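Local coordinates for fucolectin-related protein (Streptococcus pneumoniae, PDB 2WMF), which probably hydrolyses glycosidic bonds in host blood-group carbohydrate antigens, as a family 98 glycoside hydrolase of the pneumococcus, at residues A[307-311]-A[312-316]; A[268-272]-A[273-277]; A[298-302]-A[303-307]; A[513-516]-A[517-521]. All blocks are in the same frame, centred on the assembly; numbering follows the deposited sequence.

Contact 1 of 4, residues A[307-311]-A[312-316]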
loop_
_atom_site.group_PDB
_atom_site.type_symbol
_atom_site.label_atom_id
_atom_site.label_comp_id
_atom_site.label_asym_id
_atom_site.label_seq_id
_atom_site.Cartn_x
_atom_site.Cartn_y
_atom_site.Cartn_z
ATOM N N PRO A 307 -6.567 -6.799 14.602
ATOM C CA PRO A 307 -7.430 -7.202 13.487
ATOM C C PRO A 307 -7.095 -6.530 12.157
ATOM O O PRO A 307 -7.209 -7.163 11.095
ATOM C CB PRO A 307 -8.833 -6.841 13.983
ATOM C CG PRO A 307 -8.700 -6.986 15.490
ATOM C CD PRO A 307 -7.346 -6.417 15.799
ATOM N N ALA A 308 -6.626 -5.286 12.199
ATOM C CA ALA A 308 -6.220 -4.566 10.949
ATOM C C ALA A 308 -5.095 -5.363 10.289
ATOM O O ALA A 308 -5.079 -5.572 9.039
ATOM C CB ALA A 308 -5.791 -3.085 11.248
ATOM N N PHE A 309 -4.216 -5.916 11.138
ATOM C CA PHE A 309 -3.124 -6.773 10.625
ATOM C C PHE A 309 -3.659 -8.125 10.137
ATOM O O PHE A 309 -3.470 -8.500 8.961
ATOM C CB PHE A 309 -2.008 -6.962 11.659
ATOM C CG PHE A 309 -0.779 -7.662 11.115
ATOM C CD1 PHE A 309 -0.022 -7.063 10.110
ATOM C CD2 PHE A 309 -0.398 -8.936 11.578
ATOM C CE1 PHE A 309 1.137 -7.680 9.586
ATOM C CE2 PHE A 309 0.754 -9.581 11.042
ATOM C CZ PHE A 309 1.517 -8.926 10.065
ATOM N N THR A 310 -4.293 -8.863 11.028
ATOM C CA THR A 310 -4.708 -10.258 10.742
ATOM C C THR A 310 -5.833 -10.469 9.725
ATOM O O THR A 310 -5.833 -11.474 8.975
ATOM C CB THR A 310 -5.026 -11.023 12.043
ATOM O OG1 THR A 310 -6.255 -10.529 12.588
ATOM C CG2 THR A 310 -3.861 -10.930 13.036
ATOM N N LYS A 311 -6.758 -9.507 9.677
ATOM C CA LYS A 311 -7.928 -9.560 8.874
ATOM C C LYS A 311 -8.021 -8.461 7.812
ATOM O O LYS A 311 -9.007 -8.431 7.066
ATOM C CB LYS A 311 -9.187 -9.569 9.770
ATOM C CG LYS A 311 -9.402 -10.934 10.433
ATOM C CD LYS A 311 -10.791 -11.037 11.132
ATOM C CE LYS A 311 -11.285 -12.487 11.438
ATOM N NZ LYS A 311 -12.727 -12.598 11.974
ATOM N N GLY A 312 -7.022 -7.563 7.755
ATOM C CA GLY A 312 -6.965 -6.517 6.736
ATOM C C GLY A 312 -5.722 -6.678 5.863
ATOM O O GLY A 312 -5.824 -7.007 4.680
ATOM N N ILE A 313 -4.541 -6.489 6.435
ATOM C CA ILE A 313 -3.290 -6.562 5.670
ATOM C C ILE A 313 -2.943 -7.998 5.223
ATOM O O ILE A 313 -2.635 -8.254 4.025
ATOM C CB ILE A 313 -2.120 -5.940 6.494
ATOM C CG1 ILE A 313 -2.391 -4.429 6.700
ATOM C CG2 ILE A 313 -0.742 -6.249 5.856
ATOM C CD1 ILE A 313 -1.593 -3.753 7.818
ATOM N N ILE A 314 -2.941 -8.918 6.164
ATOM C CA ILE A 314 -2.534 -10.301 5.843
ATOM C C ILE A 314 -3.378 -10.931 4.718
ATOM O O ILE A 314 -2.814 -11.516 3.805
ATOM C CB ILE A 314 -2.444 -11.182 7.134
ATOM C CG1 ILE A 314 -1.232 -10.709 7.935
ATOM C CG2 ILE A 314 -2.398 -12.692 6.775
ATOM C CD1 ILE A 314 0.138 -11.027 7.272
ATOM N N PRO A 315 -4.721 -10.784 4.742
ATOM C CA PRO A 315 -5.469 -11.427 3.650
ATOM C C PRO A 315 -5.092 -10.891 2.268
ATOM O O PRO A 315 -4.967 -11.674 1.311
ATOM C CB PRO A 315 -6.937 -11.168 4.027
ATOM C CG PRO A 315 -6.895 -11.102 5.521
ATOM C CD PRO A 315 -5.628 -10.319 5.813
ATOM N N PHE A 316 -4.845 -9.577 2.163
ATOM C CA PHE A 316 -4.503 -9.031 0.861
ATOM C C PHE A 316 -3.073 -9.411 0.487
ATOM O O PHE A 316 -2.826 -9.759 -0.657
ATOM C CB PHE A 316 -4.757 -7.549 0.682
ATOM C CG PHE A 316 -4.746 -7.184 -0.740
ATOM C CD1 PHE A 316 -5.882 -7.368 -1.523
ATOM C CD2 PHE A 316 -3.578 -6.768 -1.331
ATOM C CE1 PHE A 316 -5.833 -7.154 -2.909
ATOM C CE2 PHE A 316 -3.530 -6.501 -2.736
ATOM C CZ PHE A 316 -4.664 -6.699 -3.503
#

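Contact 2 of 4, residues A[268-272]-A[273-277]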
loop_
_atom_site.group_PDB
_atom_site.type_symbol
_atom_site.label_atom_id
_atom_site.label_comp_id
_atom_site.label_asym_id
_atom_site.label_seq_id
_atom_site.Cartn_x
_atom_site.Cartn_y
_atom_site.Cartn_z
ATOM N N ALA A 268 -6.336 4.930 14.425
ATOM C CA ALA A 268 -6.890 3.595 14.619
ATOM C C ALA A 268 -8.313 3.471 14.056
ATOM O O ALA A 268 -9.053 2.532 14.388
ATOM C CB ALA A 268 -6.818 3.198 16.146
ATOM N N SER A 269 -8.654 4.392 13.138
ATOM C CA SER A 269 -9.992 4.490 12.613
ATOM C C SER A 269 -10.160 4.353 11.083
ATOM O O SER A 269 -11.274 4.301 10.583
ATOM C CB SER A 269 -10.666 5.768 13.119
ATOM O OG SER A 269 -10.785 5.755 14.544
ATOM N N GLU A 270 -9.065 4.265 10.332
ATOM C CA GLU A 270 -9.195 3.970 8.890
ATOM C C GLU A 270 -9.726 2.524 8.763
ATOM O O GLU A 270 -9.115 1.600 9.336
ATOM C CB GLU A 270 -7.859 4.084 8.172
ATOM C CG GLU A 270 -7.998 3.721 6.692
ATOM C CD GLU A 270 -6.810 3.979 5.793
ATOM O OE1 GLU A 270 -5.923 4.760 6.155
ATOM O OE2 GLU A 270 -6.831 3.377 4.656
ATOM N N PRO A 271 -10.840 2.318 8.048
ATOM C CA PRO A 271 -11.385 0.953 7.942
ATOM C C PRO A 271 -10.321 -0.076 7.513
ATOM O O PRO A 271 -9.494 0.175 6.623
ATOM C CB PRO A 271 -12.493 1.101 6.917
ATOM C CG PRO A 271 -12.944 2.493 7.099
ATOM C CD PRO A 271 -11.703 3.292 7.352
ATOM N N GLU A 272 -10.358 -1.219 8.182
ATOM C CA GLU A 272 -9.386 -2.316 7.923
ATOM C C GLU A 272 -9.330 -2.709 6.450
ATOM O O GLU A 272 -8.253 -2.821 5.856
ATOM C CB GLU A 272 -9.712 -3.542 8.789
ATOM C CG GLU A 272 -9.463 -3.317 10.301
ATOM C CD GLU A 272 -10.585 -2.739 11.116
ATOM O OE1 GLU A 272 -11.525 -2.083 10.553
ATOM O OE2 GLU A 272 -10.524 -2.962 12.368
ATOM N N SER A 273 -10.484 -2.920 5.853
ATOM C CA SER A 273 -10.523 -3.306 4.430
ATOM C C SER A 273 -10.028 -2.178 3.528
ATOM O O SER A 273 -9.534 -2.415 2.416
ATOM C CB SER A 273 -11.929 -3.698 4.023
ATOM O OG SER A 273 -12.797 -2.639 4.339
ATOM N N MET A 274 -10.135 -0.937 3.992
ATOM C CA MET A 274 -9.632 0.169 3.181
ATOM C C MET A 274 -8.085 0.182 3.120
ATOM O O MET A 274 -7.502 0.624 2.119
ATOM C CB MET A 274 -10.157 1.522 3.662
ATOM C CG MET A 274 -9.667 2.734 2.854
ATOM S SD MET A 274 -10.472 4.261 3.465
ATOM C CE MET A 274 -9.355 5.466 2.742
ATOM N N ILE A 275 -7.440 -0.271 4.186
ATOM C CA ILE A 275 -5.981 -0.482 4.170
ATOM C C ILE A 275 -5.613 -1.446 2.988
ATOM O O ILE A 275 -4.703 -1.185 2.169
ATOM C CB ILE A 275 -5.462 -1.058 5.474
ATOM C CG1 ILE A 275 -5.686 -0.093 6.643
ATOM C CG2 ILE A 275 -3.948 -1.324 5.397
ATOM C CD1 ILE A 275 -5.568 -0.781 7.996
ATOM N N ALA A 276 -6.378 -2.540 2.906
ATOM C CA ALA A 276 -6.246 -3.497 1.785
ATOM C C ALA A 276 -6.522 -2.884 0.411
ATOM O O ALA A 276 -5.835 -3.221 -0.588
ATOM C CB ALA A 276 -7.089 -4.737 2.025
ATOM N N MET A 277 -7.506 -1.990 0.335
ATOM C CA MET A 277 -7.766 -1.297 -0.932
ATOM C C MET A 277 -6.570 -0.413 -1.377
ATOM O O MET A 277 -6.210 -0.368 -2.573
ATOM C CB MET A 277 -9.050 -0.496 -0.826
ATOM C CG MET A 277 -10.278 -1.420 -0.665
ATOM S SD MET A 277 -11.745 -0.704 0.174
ATOM C CE MET A 277 -11.841 0.785 -0.678
#

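Contact 3 of 4, residues A[298-302]-A[303-307]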
loop_
_atom_site.group_PDB
_atom_site.type_symbol
_atom_site.label_atom_id
_atom_site.label_comp_id
_atom_site.label_asym_id
_atom_site.label_seq_id
_atom_site.Cartn_x
_atom_site.Cartn_y
_atom_site.Cartn_z
ATOM N N THR A 298 -2.047 -0.878 12.913
ATOM C CA THR A 298 -1.798 -1.686 11.701
ATOM C C THR A 298 -0.958 -2.956 11.959
ATOM O O THR A 298 -0.833 -3.775 11.042
ATOM C CB THR A 298 -1.143 -0.849 10.561
ATOM O OG1 THR A 298 0.062 -0.230 11.016
ATOM C CG2 THR A 298 -2.071 0.268 10.060
ATOM N N PHE A 299 -0.364 -3.112 13.137
ATOM C CA PHE A 299 0.489 -4.274 13.397
ATOM C C PHE A 299 0.218 -4.967 14.714
ATOM O O PHE A 299 -0.393 -6.024 14.729
ATOM C CB PHE A 299 1.981 -3.900 13.233
ATOM C CG PHE A 299 2.940 -5.058 13.401
ATOM C CD1 PHE A 299 2.626 -6.360 12.925
ATOM C CD2 PHE A 299 4.173 -4.845 14.008
ATOM C CE1 PHE A 299 3.521 -7.408 13.083
ATOM C CE2 PHE A 299 5.070 -5.885 14.174
ATOM C CZ PHE A 299 4.741 -7.170 13.703
ATOM N N MET A 300 0.599 -4.340 15.836
ATOM C CA MET A 300 0.675 -5.094 17.112
ATOM C C MET A 300 0.861 -4.096 18.272
ATOM O O MET A 300 1.556 -3.108 18.138
ATOM C CB MET A 300 1.876 -6.064 17.038
ATOM C CG MET A 300 1.942 -7.159 17.986
ATOM S SD MET A 300 3.294 -8.333 17.556
ATOM C CE MET A 300 4.754 -7.356 17.801
ATOM N N THR A 301 0.245 -4.406 19.413
ATOM C CA THR A 301 0.605 -3.793 20.682
ATOM C C THR A 301 0.679 -4.924 21.710
ATOM O O THR A 301 -0.097 -5.914 21.670
ATOM C CB THR A 301 -0.380 -2.681 21.162
ATOM O OG1 THR A 301 -1.644 -3.265 21.476
ATOM C CG2 THR A 301 -0.500 -1.508 20.055
ATOM N N ASN A 302 1.621 -4.777 22.619
ATOM C CA ASN A 302 1.858 -5.774 23.690
ATOM C C ASN A 302 1.996 -7.204 23.128
ATOM O O ASN A 302 1.562 -8.204 23.740
ATOM C CB ASN A 302 0.744 -5.684 24.737
ATOM C CG ASN A 302 0.762 -4.372 25.465
ATOM O OD1 ASN A 302 1.831 -3.773 25.660
ATOM N ND2 ASN A 302 -0.422 -3.881 25.834
ATOM N N ASP A 303 2.649 -7.283 21.957
ATOM C CA ASP A 303 2.840 -8.526 21.209
ATOM C C ASP A 303 1.555 -9.262 20.804
ATOM O O ASP A 303 1.575 -10.432 20.435
ATOM C CB ASP A 303 3.796 -9.460 21.992
ATOM C CG ASP A 303 5.271 -9.095 21.821
ATOM O OD1 ASP A 303 5.617 -8.307 20.921
ATOM O OD2 ASP A 303 6.113 -9.629 22.586
ATOM N N VAL A 304 0.438 -8.523 20.792
ATOM C CA VAL A 304 -0.844 -9.024 20.329
ATOM C C VAL A 304 -1.184 -8.398 18.967
ATOM O O VAL A 304 -1.433 -7.191 18.884
ATOM C CB VAL A 304 -1.972 -8.666 21.302
ATOM C CG1 VAL A 304 -3.327 -9.258 20.831
ATOM C CG2 VAL A 304 -1.597 -9.177 22.726
ATOM N N PRO A 305 -1.115 -9.180 17.897
ATOM C CA PRO A 305 -1.432 -8.612 16.570
ATOM C C PRO A 305 -2.863 -8.128 16.489
ATOM O O PRO A 305 -3.751 -8.699 17.115
ATOM C CB PRO A 305 -1.168 -9.794 15.602
ATOM C CG PRO A 305 -0.237 -10.710 16.344
ATOM C CD PRO A 305 -0.642 -10.574 17.804
ATOM N N THR A 306 -3.070 -7.042 15.761
ATOM C CA THR A 306 -4.375 -6.408 15.666
ATOM C C THR A 306 -5.217 -7.008 14.551
ATOM O O THR A 306 -4.675 -7.640 13.601
ATOM C CB THR A 306 -4.209 -4.899 15.382
ATOM O OG1 THR A 306 -3.627 -4.747 14.074
ATOM C CG2 THR A 306 -3.391 -4.164 16.456
ATOM N N PRO A 307 -6.567 -6.799 14.602
ATOM C CA PRO A 307 -7.430 -7.202 13.487
ATOM C C PRO A 307 -7.095 -6.530 12.157
ATOM O O PRO A 307 -7.209 -7.163 11.095
ATOM C CB PRO A 307 -8.833 -6.841 13.983
ATOM C CG PRO A 307 -8.700 -6.986 15.490
ATOM C CD PRO A 307 -7.346 -6.417 15.799
HETATM O O HOH W 1 -3.121 -5.402 20.104
#

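Contact 4 of 4, residues A[513-516]-A[517-521]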
loop_
_atom_site.group_PDB
_atom_site.type_symbol
_atom_site.label_atom_id
_atom_site.label_comp_id
_atom_site.label_asym_id
_atom_site.label_seq_id
_atom_site.Cartn_x
_atom_site.Cartn_y
_atom_site.Cartn_z
ATOM N N ASN A 513 -2.513 -0.135 25.157
ATOM C CA ASN A 513 -2.904 -1.128 26.137
ATOM C C ASN A 513 -4.393 -1.482 25.966
ATOM O O ASN A 513 -4.787 -2.660 25.943
ATOM C CB ASN A 513 -2.596 -0.607 27.563
ATOM C CG ASN A 513 -1.107 -0.546 27.885
ATOM O OD1 ASN A 513 -0.274 -1.224 27.259
ATOM N ND2 ASN A 513 -0.759 0.291 28.873
ATOM N N TRP A 514 -5.233 -0.446 25.809
ATOM C CA TRP A 514 -6.652 -0.646 25.578
ATOM C C TRP A 514 -6.852 -1.498 24.313
ATOM O O TRP A 514 -7.696 -2.416 24.267
ATOM C CB TRP A 514 -7.362 0.720 25.457
ATOM C CG TRP A 514 -8.838 0.578 25.338
ATOM C CD1 TRP A 514 -9.733 0.533 26.381
ATOM C CD2 TRP A 514 -9.597 0.405 24.144
ATOM N NE1 TRP A 514 -10.999 0.352 25.915
ATOM C CE2 TRP A 514 -10.966 0.274 24.544
ATOM C CE3 TRP A 514 -9.282 0.362 22.771
ATOM C CZ2 TRP A 514 -11.985 0.081 23.639
ATOM C CZ3 TRP A 514 -10.313 0.150 21.872
ATOM C CH2 TRP A 514 -11.652 0.015 22.308
ATOM N N ILE A 515 -6.113 -1.164 23.263
ATOM C CA ILE A 515 -6.202 -1.917 22.002
ATOM C C ILE A 515 -5.932 -3.391 22.251
ATOM O O ILE A 515 -6.650 -4.256 21.743
ATOM C CB ILE A 515 -5.230 -1.307 20.913
ATOM C CG1 ILE A 515 -5.862 -0.025 20.331
ATOM C CG2 ILE A 515 -4.926 -2.330 19.790
ATOM C CD1 ILE A 515 -4.874 0.830 19.417
ATOM N N SER A 516 -4.890 -3.691 22.998
ATOM C CA SER A 516 -4.502 -5.099 23.202
ATOM C C SER A 516 -5.519 -5.924 23.989
ATOM O O SER A 516 -5.500 -7.156 23.915
ATOM C CB SER A 516 -3.127 -5.214 23.881
ATOM O OG SER A 516 -3.178 -4.854 25.263
ATOM N N LYS A 517 -6.395 -5.243 24.742
ATOM C CA LYS A 517 -7.390 -5.914 25.561
ATOM C C LYS A 517 -8.827 -5.774 25.094
ATOM O O LYS A 517 -9.739 -6.473 25.612
ATOM C CB LYS A 517 -7.277 -5.401 26.982
ATOM C CG LYS A 517 -5.915 -5.598 27.626
ATOM C CD LYS A 517 -5.723 -7.056 28.023
ATOM C CE LYS A 517 -4.400 -7.285 28.754
ATOM N NZ LYS A 517 -3.207 -6.704 28.011
ATOM N N ASN A 518 -9.075 -4.883 24.135
ATOM C CA ASN A 518 -10.447 -4.633 23.665
ATOM C C ASN A 518 -10.458 -4.930 22.169
ATOM O O ASN A 518 -10.797 -6.047 21.764
ATOM C CB ASN A 518 -10.879 -3.209 23.971
ATOM C CG ASN A 518 -11.045 -2.963 25.459
ATOM O OD1 ASN A 518 -12.182 -2.980 25.947
ATOM N ND2 ASN A 518 -9.944 -2.754 26.171
ATOM N N TYR A 519 -10.086 -3.947 21.365
ATOM C CA TYR A 519 -10.074 -4.120 19.908
ATOM C C TYR A 519 -9.475 -5.444 19.437
ATOM O O TYR A 519 -10.100 -6.170 18.642
ATOM C CB TYR A 519 -9.376 -2.906 19.279
ATOM C CG TYR A 519 -9.057 -3.039 17.799
ATOM C CD1 TYR A 519 -10.052 -3.354 16.895
ATOM C CD2 TYR A 519 -7.816 -2.693 17.303
ATOM C CE1 TYR A 519 -9.799 -3.448 15.513
ATOM C CE2 TYR A 519 -7.553 -2.787 15.934
ATOM C CZ TYR A 519 -8.535 -3.173 15.035
ATOM O OH TYR A 519 -8.279 -3.262 13.668
ATOM N N SER A 520 -8.296 -5.820 19.959
ATOM C CA SER A 520 -7.610 -6.984 19.409
ATOM C C SER A 520 -8.133 -8.339 19.900
ATOM O O SER A 520 -7.819 -9.372 19.311
ATOM C CB SER A 520 -6.109 -6.910 19.680
ATOM O OG SER A 520 -5.569 -5.805 19.000
ATOM N N ILE A 521 -8.902 -8.358 20.986
ATOM C CA ILE A 521 -9.366 -9.650 21.490
ATOM C C ILE A 521 -10.886 -9.798 21.427
ATOM O O ILE A 521 -11.371 -10.899 21.257
ATOM C CB ILE A 521 -8.709 -10.057 22.851
ATOM C CG1 ILE A 521 -8.762 -8.958 23.804
ATOM C CG2 ILE A 521 -7.160 -10.425 22.715
ATOM C CD1 ILE A 521 -8.173 -9.326 25.150
HETATM O O HOH W 2 -3.017 -3.983 28.312
#

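Contact 1 of 4, residues A[307-311]-A[312-316]
Ile-313 N donates to Ala-308 O at 2.8 Å, and one residue further on Ile-314 N reaches Phe-309 O at 2.9 Å with an N-H...O angle of 168°. Both bonds span five residues instead of the alpha-helical four, so the chain makes a wider, pi-type turn at Phe-309 to Lys-311. The same offset puts Ile-314 under the aromatic ring of Phe-309. Its CG1 sits over one face, 3.9 Å from the ring centroid in a CH-pi contact, while CD1 runs on to within 3.8 Å of Phe-309 CZ. Ile-313 CD1 comes to the edge of the ring, 4.3 Å from Phe-309 CD1. This is the start of helix 307-322, which comes after the last strand of the (beta/alpha)8 barrel, 289-293, by way of a short helix and a hairpin; Phe-309, Ile-313 and Ile-314 all touch strand 39-45, the first of the barrel. With CG anti to the backbone nitrogen (chi1 -172°), the Phe-309 ring also meets Phe-299 edge-to-face. Pro-315 has no N-H to give, and its CD packs 3.4 Å from Thr-310 O where the next donor of the i to i+5 series would stand; the helix kinks here.

Contact 2 of 4, residues A[268-272]-A[273-277]
Pro-271 O is the backbone acceptor at the start of helix 272-283: Ile-275 N donates to it at 3.2 Å with an N-H...O angle of 149°, and Met-274 N adds a weak bond at 2.9 Å. Pro-271 holds the N-cap position, and its carbonyl thus opens the first helical turn. Round this acceptor the side chains close in. Met-274 CB touches Pro-271 O at 3.3 Å and lies 4.0 Å from Pro-271 CB, the proline ring and the methionine running side by side in the same direction. Beyond CB the methionine is fully extended, with CG opposite the backbone nitrogen (chi1 180°), and Glu-270 crosses it at about a right angle. Glu-270 OE2 rests 3.4 Å from Met-274 CG, so a carboxylate oxygen is laid against the aliphatic part of the thioether chain. On another flank Ile-275 CB packs on Glu-272 O at 3.3 Å. Further out, Glu-270 OE1 has a long, weak ion pair with Lys-246, while its OE2 lies near the like-charged Glu-278. Glu-272, bent at chi2 (88°), forms a salt bridge from OE1 to Lys-488 and hydrogen bonds at OE2 with Tyr-519 and Thr-486, Ser-273 OG bonds to His-465 O, and Glu-270 O pairs with the hydroxyl of Tyr-297. Outside these lie Trp-247 of helix 245-249, packed on Glu-270, Pro-271 and Met-274, and helix 307-322, whose Ala-308 and Ile-313 meet Ile-275; Tyr-297 of helix 295-298 touches both Glu-272 and Ile-275.

Contact 3 of 4, residues A[298-302]-A[303-307]
Met-300 reaches across to Asp-303, Val-304 and Pro-305 one atom at a time. Its CB lies 4.0 Å from Val-304 O and also sits over one face of its neighbour's ring, that of Phe-299. CG, anti to the backbone nitrogen (chi1 -163°), nestles at 3.5 Å from Val-304 N and leans on the ring of Pro-305. SD passes 3.7 Å from Asp-303 CA, and a bend at chi3 brings the terminal CE to Asp-303 OD1 at 3.4 Å; the other carboxylate oxygen, OD2, is hydrogen-bonded to Thr-58. The backbones form a tight beta hairpin, closed by a type I' turn from Thr-301 to Val-304 with Asn-302 and Asp-303 at its corners. Thr-301 and Val-304 are a hydrogen-bonded antiparallel pair, with Val-304 N to Thr-301 O at 2.8 Å and the longer return bond from Thr-301 N to Val-304 O, while Met-300 and Pro-305 form the non-hydrogen-bonded pair. A water donates to both Thr-301 OG1 and Val-304 O, bridging the strands, and Thr-301 OG1 is also bonded to Ala-512 O. Where the strands part, Thr-306 N donates to Phe-299 O at 3.0 Å, approaching from above the carbonyl plane. Thr-306 then N-caps helix 307-322, its OG1 bonding to Phe-309 N and also to Tyr-297 O.

Contact 4 of 4, residues A[513-516]-A[517-521]
Asn-518 lays its carboxamide flat on the indole of Trp-514, the two planes only 6° apart. CB stands over the six-membered ring, 3.5 Å from its centroid in a CH-pi contact, while CG and ND2 extend over the pyrrole part, CG lying 3.3 Å from Trp-514 NE1. Hydrogen bonds fix this stack: Asn-518 ND2 donates to Trp-514 O at 3.0 Å, in the carbonyl plane on a lone pair, which holds the amide against rotation. Lys-517 N donates to the same oxygen from well above that plane at 3.1 Å. One residue on, Ile-515 O accepts Ser-520 N at 2.9 Å, an i to i+5 bond just past the C-terminal end of helix 506-517. Ser-516 OG turns back to Asn-513 O at 2.8 Å and also takes a bond from Asn-302 ND2, and a water links the Asn-513 carbonyl to Lys-517 NZ. The apolar contacts are fewer. Ile-515 CG2 comes in at the edge of the Tyr-519 ring, in its plane and 3.8 Å from CD2, and Trp-514 CZ3 approaches Tyr-519 CB. The chain leaves the helix here for the loop towards strand 529-536. Ile-515 and Ser-516 back onto Thr-301 of the hairpin strand 300-301, and Tyr-519 packs on Pro-307 and Ala-308 at the start of helix 307-322 and reaches helix 272-283.

How the contacts relate
Contacts 1 and 2 are buried, with centres about 9 Å apart, and pack helices 307-322 and 272-283 against each other. Contacts 3 and 4 are partly buried, contact 4 being the outermost and having exposed residues. Contact 3 runs straight into contact 1, sharing Pro-307. Contact 4 belongs to the C-terminal part of the chain, yet meets the other three: Asn-302 of the hairpin turn bonds to its helix, and Tyr-519 reaches both buried helices. Chemistry follows place: contact 1 pairs apolar side chains with pi-type backbone bonds, contact 2 adds acidic side chains tied to residues outside it, contact 3 relies on strand pairing, and contact 4 on amide stacking and carbonyl bonds.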